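Local coordinates for protein SnoK (Streptomyces nogalater, PDB 5EPA) that acts as a non-heme iron, 2-oxoglutarate-dependent carbocyclase in the biosynthesis of the polyketide nogalamycin, at residues A[134-139]-A[178-183]; A[145-150]-A[216-221]. One frame throughout, in Å; residues are numbered along the deposited sequence.

Contact 1 (A[134-139]-A[178-183]); sequences DDETGL and RQEHMT. With FE (Fe (III) ion), chain G; AKG (2-oxoglutaric acid), chain H.
Thr137 O is approached twice from residues 178-183: Met182 N donates to it at 3.0 Å, in the carbonyl plane, and His181 CA adds a C-H...O contact. In return Thr137 CA directs its hydrogen at Glu180 O, 3.4 Å away, which brings the two loops together backbone to backbone. Thr137 CG2, anti to the backbone N, rests 3.8 Å from Met182 CG, while the Gln179 side chain crosses that of Thr137 at about a right angle. Glu136 OE1 reaches Arg178 NH1 in a long salt bridge of 3.7 Å, the two charged planes inclined by 46°. Each has another partner: Glu136 OE2 pairs with Arg219, and Arg178 NH1 with Glu180 OE2. Asp134 OD2 accepts from two waters, which pass the link on to Gln179 N and Glu180 N, and also pairs with Arg173; Asp134 OD1 takes Thr137 N at 2.9 Å, an Asx motif that fixes the turn around Asp135. From this turn Asp135 OD1 binds iron(III) at 1.9 Å, completing with His133 and His222 the two-histidine, one-carboxylate facial triad characteristic of 2-oxoglutarate-dependent oxygenases.

Contact 2 (A[145-150]-A[216-221]); sequences SATLTA and HHCRTV. With AKG (2-oxoglutaric acid), chain H.
Thr149 and His216 form an antiparallel hydrogen-bonded pair, with Thr149 N donating to His216 O and His216 N to Thr149 O. Their side chains run side by side on the same face of the sheet. His216 CG sits between the backbone N and carbonyl carbon (chi1 68°), and Thr149 CB lies over one face of the imidazole, 4.0 Å from its centroid and 25° off the ring normal, a CH-pi contact. His216 NE2 is held chiefly by Asp135 and gives 2-oxoglutarate O2 only a weak bond of 3.4 Å, while a water accepts from Thr149 OG1 at 2.6 Å and donates to His216 O. Next along the pairing, Leu148 and His217 form a non-hydrogen-bonded pair on the other face, where Tyr33 of helix 27-36 touches both. Cys218 N reaches Thr147 O at 2.9 Å, the last bond of the tight, buried part.

The looser, solvent side is exposed Ser145 and the partly exposed His217 ring, one face of which lies under Thr147 O. His217 NE2 donates to Ser145 O at 2.9 Å, and ND1 accepts Arg219 N at 3.0 Å. An alanine in place of His217 would probably leave Ser145 O and Arg219 N without these mates and open a gap beside Thr147 O, with Asp242 still holding Ser145 N and Ala146 N. The type I turn from His217 to Thr220 leads to the iron ligand His222. Strands 148-153 and 213-217 belong to the larger sheet of the double-stranded beta-helix, the cupin-type fold of the PhyH family, and here carry Thr149 and His216 into the 2-oxoglutarate pocket.

Contact 2 is the core one: it joins strands 148-153 and 213-217 of the main sheet, its centre about 8 Å from the centre of the chain. Contact 1, its own centre about 14 Å from that of the chain and only partly buried, ties two irregular loops, so its chemistry shifts from strand pairing and ring packing to carboxylates, a guanidinium and bridging waters. The two meet beside the iron, where Asp135 OD2 lies 2.8 Å from His216 NE2, a probable hydrogen bond by which a pocket histidine would steady the metal-binding carboxylate. Glu136 N probably bonds Cys218 O, joining the metal-ligand turn of 134-139 to the turn that follows strand 213-217.

Contact 1 (A[134-139]-A[178-183])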
loop_
_atom_site.group_PDB
_atom_site.type_symbol
_atom_site.label_atom_id
_atom_site.label_comp_id
_atom_site.label_asym_id
_atom_site.label_seq_id
_atom_site.Cartn_x
_atom_site.Cartn_y
_atom_site.Cartn_z
ATOM N N ASP A 134 -4.553 8.962 -3.839
ATOM C CA ASP A 134 -4.609 8.472 -2.472
ATOM C C ASP A 134 -5.369 7.146 -2.495
ATOM O O ASP A 134 -5.986 6.798 -3.493
ATOM C CB ASP A 134 -5.228 9.447 -1.500
ATOM C CG ASP A 134 -6.731 9.732 -1.765
ATOM O OD1 ASP A 134 -7.503 8.804 -2.090
ATOM O OD2 ASP A 134 -7.127 10.921 -1.604
ATOM N N ASP A 135 -5.217 6.355 -1.451
ATOM C CA ASP A 135 -5.728 4.974 -1.494
ATOM C C ASP A 135 -7.199 4.945 -1.130
ATOM O O ASP A 135 -7.946 4.137 -1.647
ATOM C CB ASP A 135 -4.918 4.094 -0.574
ATOM C CG ASP A 135 -3.507 3.814 -1.094
ATOM O OD1 ASP A 135 -3.204 3.757 -2.340
ATOM O OD2 ASP A 135 -2.677 3.641 -0.179
ATOM N N GLU A 136 -7.604 5.856 -0.250
ATOM C CA GLU A 136 -8.977 5.974 0.177
ATOM C C GLU A 136 -9.929 6.004 -0.998
ATOM O O GLU A 136 -11.001 5.391 -0.977
ATOM C CB GLU A 136 -9.126 7.231 1.059
ATOM C CG GLU A 136 -10.527 7.574 1.499
ATOM C CD GLU A 136 -10.575 8.835 2.374
ATOM O OE1 GLU A 136 -10.251 9.966 1.896
ATOM O OE2 GLU A 136 -10.926 8.681 3.580
ATOM N N THR A 137 -9.564 6.737 -2.012
ATOM C CA THR A 137 -10.434 6.954 -3.155
ATOM C C THR A 137 -10.849 5.632 -3.834
ATOM O O THR A 137 -11.983 5.460 -4.263
ATOM C CB THR A 137 -9.707 7.858 -4.167
ATOM O OG1 THR A 137 -9.435 9.157 -3.558
ATOM C CG2 THR A 137 -10.510 8.049 -5.419
ATOM N N GLY A 138 -9.905 4.702 -3.925
ATOM C CA GLY A 138 -10.142 3.400 -4.533
ATOM C C GLY A 138 -10.452 2.210 -3.614
ATOM O O GLY A 138 -10.555 1.077 -4.087
ATOM N N LEU A 139 -10.606 2.448 -2.315
ATOM C CA LEU A 139 -10.999 1.397 -1.371
ATOM C C LEU A 139 -12.503 1.339 -1.250
ATOM O O LEU A 139 -13.148 2.359 -1.046
ATOM C CB LEU A 139 -10.408 1.648 0.007
ATOM C CG LEU A 139 -8.902 1.339 0.126
ATOM C CD1 LEU A 139 -8.359 1.892 1.426
ATOM C CD2 LEU A 139 -8.577 -0.140 0.039
ATOM N N ARG A 178 -10.204 16.623 -1.217
ATOM C CA ARG A 178 -10.117 15.167 -1.309
ATOM C C ARG A 178 -11.186 14.614 -2.213
ATOM O O ARG A 178 -12.306 15.110 -2.246
ATOM C CB ARG A 178 -10.404 14.538 0.020
ATOM C CG ARG A 178 -9.291 14.685 0.987
ATOM C CD ARG A 178 -9.521 13.747 2.141
ATOM N NE ARG A 178 -10.288 14.413 3.190
ATOM C CZ ARG A 178 -11.477 14.038 3.650
ATOM N NH1 ARG A 178 -12.096 12.962 3.161
ATOM N NH2 ARG A 178 -12.062 14.754 4.618
ATOM N N GLN A 179 -10.841 13.599 -2.975
ATOM C CA GLN A 179 -11.855 12.963 -3.778
ATOM C C GLN A 179 -12.763 12.014 -2.952
ATOM O O GLN A 179 -13.962 11.957 -3.196
ATOM C CB GLN A 179 -11.248 12.227 -4.935
ATOM C CG GLN A 179 -12.316 11.663 -5.857
ATOM C CD GLN A 179 -11.806 11.411 -7.237
ATOM O OE1 GLN A 179 -10.590 11.340 -7.462
ATOM N NE2 GLN A 179 -12.725 11.215 -8.187
ATOM N N GLU A 180 -12.175 11.319 -1.975
ATOM C CA GLU A 180 -12.844 10.276 -1.122
ATOM C C GLU A 180 -13.233 8.916 -1.683
ATOM O O GLU A 180 -12.960 7.909 -1.022
ATOM C CB GLU A 180 -14.160 10.733 -0.464
ATOM C CG GLU A 180 -13.983 11.882 0.543
ATOM C CD GLU A 180 -14.972 11.820 1.712
ATOM O OE1 GLU A 180 -15.831 10.893 1.779
ATOM O OE2 GLU A 180 -14.872 12.710 2.587
ATOM N N HIS A 181 -14.006 8.881 -2.769
ATOM C CA HIS A 181 -14.550 7.640 -3.208
ATOM C C HIS A 181 -14.975 7.645 -4.637
ATOM O O HIS A 181 -15.721 8.528 -5.031
ATOM C CB HIS A 181 -15.729 7.202 -2.364
ATOM C CG HIS A 181 -16.148 5.781 -2.628
ATOM N ND1 HIS A 181 -15.372 4.697 -2.250
ATOM C CD2 HIS A 181 -17.255 5.266 -3.219
ATOM C CE1 HIS A 181 -15.986 3.577 -2.589
ATOM N NE2 HIS A 181 -17.128 3.896 -3.181
ATOM N N MET A 182 -14.525 6.643 -5.395
ATOM C CA MET A 182 -15.033 6.418 -6.742
ATOM C C MET A 182 -16.010 5.254 -6.792
ATOM O O MET A 182 -15.641 4.126 -6.482
ATOM C CB MET A 182 -13.884 6.155 -7.702
ATOM C CG MET A 182 -13.101 7.421 -8.075
ATOM S SD MET A 182 -11.966 7.192 -9.451
ATOM C CE MET A 182 -11.290 5.564 -9.100
ATOM N N THR A 183 -17.246 5.516 -7.167
ATOM C CA THR A 183 -18.192 4.455 -7.389
ATOM C C THR A 183 -17.922 3.774 -8.745
ATOM O O THR A 183 -18.077 2.565 -8.877
ATOM C CB THR A 183 -19.607 5.002 -7.327
ATOM O OG1 THR A 183 -19.821 5.513 -6.021
ATOM C CG2 THR A 183 -20.657 3.905 -7.608
HETATM FE FE FE G . -1.677 3.560 -3.502
HETATM C C1 AKG H . 0.257 1.702 -2.743
HETATM O O1 AKG H . 0.914 0.860 -2.081
HETATM O O2 AKG H . -0.792 2.290 -2.365
HETATM C C2 AKG H . 0.684 2.049 -4.096
HETATM O O5 AKG H . -0.022 2.883 -4.643
HETATM C C3 AKG H . 1.898 1.412 -4.723
HETATM C C4 AKG H . 2.126 1.691 -6.211
HETATM C C5 AKG H . 3.435 1.032 -6.685
HETATM O O3 AKG H . 3.943 0.036 -6.075
HETATM O O4 AKG H . 4.014 1.468 -7.683
HETATM O O HOH W 1 -8.031 12.778 -3.322
HETATM O O HOH W 2 -9.638 11.070 -0.607
HETATM O O HOH W 3 -2.809 1.895 -4.293
#

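Contact 2 (A[145-150]-A[216-221])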
loop_
_atom_site.group_PDB
_atom_site.type_symbol
_atom_site.label_atom_id
_atom_site.label_comp_id
_atom_site.label_asym_id
_atom_site.label_seq_id
_atom_site.Cartn_x
_atom_site.Cartn_y
_atom_site.Cartn_z
ATOM N N SER A 145 -10.668 5.943 8.867
ATOM C CA SER A 145 -10.089 6.864 9.782
ATOM C C SER A 145 -8.580 6.646 9.864
ATOM O O SER A 145 -7.813 7.525 9.491
ATOM C CB SER A 145 -10.777 6.674 11.117
ATOM O OG SER A 145 -10.254 7.552 12.078
ATOM N N ALA A 146 -8.161 5.482 10.337
ATOM C CA ALA A 146 -6.754 5.227 10.573
ATOM C C ALA A 146 -6.183 4.241 9.589
ATOM O O ALA A 146 -5.058 3.798 9.740
ATOM C CB ALA A 146 -6.566 4.722 11.990
ATOM N N THR A 147 -6.973 3.854 8.593
ATOM C CA THR A 147 -6.512 2.922 7.587
ATOM C C THR A 147 -5.171 3.383 6.987
ATOM O O THR A 147 -5.012 4.559 6.602
ATOM C CB THR A 147 -7.562 2.730 6.491
ATOM O OG1 THR A 147 -8.701 2.085 7.038
ATOM C CG2 THR A 147 -7.060 1.877 5.343
ATOM N N LEU A 148 -4.257 2.429 6.841
ATOM C CA LEU A 148 -2.926 2.672 6.290
ATOM C C LEU A 148 -2.366 1.453 5.562
ATOM O O LEU A 148 -2.869 0.333 5.697
ATOM C CB LEU A 148 -1.960 3.079 7.384
ATOM C CG LEU A 148 -1.345 2.020 8.278
ATOM C CD1 LEU A 148 -0.317 2.647 9.193
ATOM C CD2 LEU A 148 -2.391 1.383 9.125
ATOM N N THR A 149 -1.325 1.700 4.764
ATOM C CA THR A 149 -0.713 0.679 3.923
ATOM C C THR A 149 0.749 0.509 4.299
ATOM O O THR A 149 1.443 1.502 4.540
ATOM C CB THR A 149 -0.760 1.073 2.453
ATOM O OG1 THR A 149 -2.114 1.137 1.973
ATOM C CG2 THR A 149 0.024 0.089 1.587
ATOM N N ALA A 150 1.180 -0.743 4.395
ATOM C CA ALA A 150 2.575 -1.089 4.539
ATOM C C ALA A 150 3.113 -1.491 3.172
ATOM O O ALA A 150 2.649 -2.453 2.596
ATOM C CB ALA A 150 2.732 -2.255 5.504
ATOM N N HIS A 216 2.136 4.322 4.770
ATOM C CA HIS A 216 1.437 5.578 4.445
ATOM C C HIS A 216 -0.059 5.509 4.719
ATOM O O HIS A 216 -0.736 4.521 4.404
ATOM C CB HIS A 216 1.745 6.063 2.970
ATOM C CG HIS A 216 1.176 5.194 1.896
ATOM N ND1 HIS A 216 1.863 4.136 1.367
ATOM C CD2 HIS A 216 -0.030 5.199 1.279
ATOM C CE1 HIS A 216 1.112 3.518 0.474
ATOM N NE2 HIS A 216 -0.023 4.172 0.367
ATOM N N HIS A 217 -0.565 6.609 5.253
ATOM C CA HIS A 217 -1.994 6.761 5.529
ATOM C C HIS A 217 -2.858 6.724 4.267
ATOM O O HIS A 217 -2.398 7.027 3.171
ATOM C CB HIS A 217 -2.221 8.043 6.285
ATOM C CG HIS A 217 -3.591 8.177 6.865
ATOM N ND1 HIS A 217 -4.637 8.736 6.171
ATOM C CD2 HIS A 217 -4.073 7.876 8.093
ATOM C CE1 HIS A 217 -5.714 8.757 6.934
ATOM N NE2 HIS A 217 -5.398 8.237 8.107
ATOM N N CYS A 218 -4.110 6.305 4.418
ATOM C CA CYS A 218 -5.028 6.124 3.259
ATOM C C CYS A 218 -5.400 7.435 2.550
ATOM O O CYS A 218 -5.949 7.419 1.455
ATOM C CB CYS A 218 -6.315 5.374 3.645
ATOM S SG CYS A 218 -7.375 6.237 4.859
ATOM N N ARG A 219 -5.105 8.557 3.186
ATOM C CA ARG A 219 -5.284 9.892 2.590
ATOM C C ARG A 219 -4.024 10.549 2.129
ATOM O O ARG A 219 -4.079 11.647 1.564
ATOM C CB ARG A 219 -5.974 10.821 3.569
ATOM C CG ARG A 219 -7.435 10.516 3.662
ATOM C CD ARG A 219 -8.103 11.443 4.632
ATOM N NE ARG A 219 -9.418 10.925 4.934
ATOM C CZ ARG A 219 -10.295 11.544 5.702
ATOM N NH1 ARG A 219 -10.001 12.701 6.232
ATOM N NH2 ARG A 219 -11.459 10.983 5.937
ATOM N N THR A 220 -2.883 9.924 2.393
ATOM C CA THR A 220 -1.615 10.470 1.952
ATOM C C THR A 220 -1.529 10.337 0.430
ATOM O O THR A 220 -1.677 9.240 -0.123
ATOM C CB THR A 220 -0.437 9.771 2.609
ATOM O OG1 THR A 220 -0.531 9.953 4.019
ATOM C CG2 THR A 220 0.899 10.357 2.101
ATOM N N VAL A 221 -1.313 11.463 -0.234
ATOM C CA VAL A 221 -1.121 11.477 -1.662
ATOM C C VAL A 221 0.250 10.866 -1.960
ATOM O O VAL A 221 1.267 11.291 -1.392
ATOM C CB VAL A 221 -1.256 12.896 -2.232
ATOM C CG1 VAL A 221 -0.938 12.944 -3.708
ATOM C CG2 VAL A 221 -2.671 13.382 -2.036
HETATM C C1 AKG H . 0.257 1.702 -2.743
HETATM O O1 AKG H . 0.914 0.860 -2.081
HETATM O O2 AKG H . -0.792 2.290 -2.365
HETATM C C2 AKG H . 0.684 2.049 -4.096
HETATM O O5 AKG H . -0.022 2.883 -4.643
HETATM C C3 AKG H . 1.898 1.412 -4.723
HETATM C C4 AKG H . 2.126 1.691 -6.211
HETATM C C5 AKG H . 3.435 1.032 -6.685
HETATM O O3 AKG H . 3.943 0.036 -6.075
HETATM O O4 AKG H . 4.014 1.468 -7.683
HETATM O O HOH W 4 -2.845 3.624 2.273
#